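Local structure of Rx protein (Solanum tuberosum, 4M70) at residues G25-L28 with Q29-Y32. The protein is a plant NB-LRR disease resistance protein, here its N-terminal coiled-coil domain, and probably triggers a hypersensitive defence response through indirect detection of a pathogen avirulence protein. Sequence-based numbering, arbitrary orientation.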
loop_
_atom_site.group_PDB
_atom_site.type_symbol
_atom_site.label_atom_id
_atom_site.label_comp_id
_atom_site.label_asym_id
_atom_site.label_seq_id
_atom_site.Cartn_x
_atom_site.Cartn_y
_atom_site.Cartn_z
ATOM N N GLY A 25 4.552 0.421 -15.798
ATOM C CA GLY A 25 3.895 -0.663 -16.501
ATOM C C GLY A 25 3.524 -1.792 -15.560
ATOM O O GLY A 25 2.934 -2.789 -15.979
ATOM N N CYS A 26 3.873 -1.631 -14.284
ATOM C CA CYS A 26 3.595 -2.648 -13.275
ATOM C C CYS A 26 2.107 -2.914 -13.142
ATOM O O CYS A 26 1.278 -2.031 -13.384
ATOM C CB CYS A 26 4.150 -2.237 -11.908
ATOM S SG CYS A 26 5.944 -2.146 -11.774
ATOM N N ASP A 27 1.780 -4.140 -12.744
ATOM C CA ASP A 27 0.395 -4.533 -12.563
ATOM C C ASP A 27 -0.008 -4.185 -11.145
ATOM O O ASP A 27 0.143 -4.990 -10.226
ATOM C CB ASP A 27 0.236 -6.035 -12.804
ATOM C CG ASP A 27 -1.197 -6.501 -12.664
ATOM O OD1 ASP A 27 -2.119 -5.708 -12.954
ATOM O OD2 ASP A 27 -1.398 -7.660 -12.244
ATOM N N LEU A 28 -0.503 -2.966 -10.969
ATOM C CA LEU A 28 -0.868 -2.483 -9.647
ATOM C C LEU A 28 -2.379 -2.294 -9.521
ATOM O O LEU A 28 -2.874 -1.899 -8.465
ATOM C CB LEU A 28 -0.145 -1.164 -9.366
ATOM C CG LEU A 28 1.375 -1.207 -9.574
ATOM C CD1 LEU A 28 2.031 0.159 -9.333
ATOM C CD2 LEU A 28 2.003 -2.254 -8.674
ATOM N N GLN A 29 -3.107 -2.582 -10.595
ATOM C CA GLN A 29 -4.563 -2.420 -10.596
ATOM C C GLN A 29 -5.303 -3.168 -9.469
ATOM O O GLN A 29 -6.300 -2.659 -8.964
ATOM C CB GLN A 29 -5.165 -2.737 -11.972
ATOM C CG GLN A 29 -6.627 -2.303 -12.130
ATOM C CD GLN A 29 -6.821 -0.792 -12.070
ATOM O OE1 GLN A 29 -5.888 -0.018 -12.289
ATOM N NE2 GLN A 29 -8.044 -0.369 -11.764
ATOM N N PRO A 30 -4.844 -4.379 -9.085
ATOM C CA PRO A 30 -5.512 -5.001 -7.932
ATOM C C PRO A 30 -5.424 -4.160 -6.659
ATOM O O PRO A 30 -6.408 -4.078 -5.910
ATOM C CB PRO A 30 -4.740 -6.316 -7.747
ATOM C CG PRO A 30 -3.473 -6.157 -8.538
ATOM C CD PRO A 30 -3.870 -5.304 -9.694
ATOM N N PHE A 31 -4.270 -3.535 -6.428
ATOM C CA PHE A 31 -4.109 -2.642 -5.287
ATOM C C PHE A 31 -5.082 -1.479 -5.397
ATOM O O PHE A 31 -5.737 -1.110 -4.423
ATOM C CB PHE A 31 -2.685 -2.088 -5.211
ATOM C CG PHE A 31 -1.629 -3.125 -4.954
ATOM C CD1 PHE A 31 -0.706 -3.449 -5.934
ATOM C CD2 PHE A 31 -1.554 -3.768 -3.730
ATOM C CE1 PHE A 31 0.275 -4.394 -5.696
ATOM C CE2 PHE A 31 -0.577 -4.712 -3.480
ATOM C CZ PHE A 31 0.340 -5.027 -4.466
ATOM N N TYR A 32 -5.168 -0.915 -6.594
ATOM C CA TYR A 32 -6.062 0.201 -6.878
ATOM C C TYR A 32 -7.511 -0.176 -6.550
ATOM O O TYR A 32 -8.216 0.577 -5.881
ATOM C CB TYR A 32 -5.914 0.601 -8.348
ATOM C CG TYR A 32 -6.673 1.836 -8.762
ATOM C CD1 TYR A 32 -7.947 1.746 -9.304
ATOM C CD2 TYR A 32 -6.101 3.098 -8.634
ATOM C CE1 TYR A 32 -8.640 2.880 -9.694
ATOM C CE2 TYR A 32 -6.784 4.233 -9.019
ATOM C CZ TYR A 32 -8.052 4.120 -9.547
ATOM O OH TYR A 32 -8.734 5.254 -9.936
#
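The Phe31 ring turns an edge to Leu28: the CA of Leu28 lies in the ring plane, 3.8 Å from Phe31 CD1, and the carbonyl O of Leu28 also sits near that plane at the rim. With CG beside its own backbone N (chi1 -65°), Phe31 reaches back over the start of helix 29-42, where Leu28 CD2 makes an apolar contact 4.0 Å from Phe31 CD1, the two side chains crossing obliquely. Beyond this pair, Leu28 packs on Ile17 and Met21 of helix 4-24. The first helical turn closes on Leu28 O, which accepts a hydrogen bond from Tyr32 N, 3.1 Å away. The Pro30 ring continues the surface side of the turn; its CD stands 3.4 Å from Leu28 C and 3.7 Å from Asp27 OD1, the Asp27 and Pro30 side chains crossing at about a right angle. Asp27 centres an inverse gamma turn in the short link that follows Gly25, the first residue past helix 4-24 to leave helical angles, with positive phi. Gln29 bends at chi2 (65°), and its amide hydrogen-bonds: OE1 with His18 NE2, NE2 with Glu33 OE2. First-turn N-H groups have no i-4 carbonyl within the helix, so Pro30 costs no helical hydrogen bond; Leu28 and Phe31 join the link between helices 4-24 and 29-42 to helix 86-119, largely by apolar contact with Phe97 and Leu104.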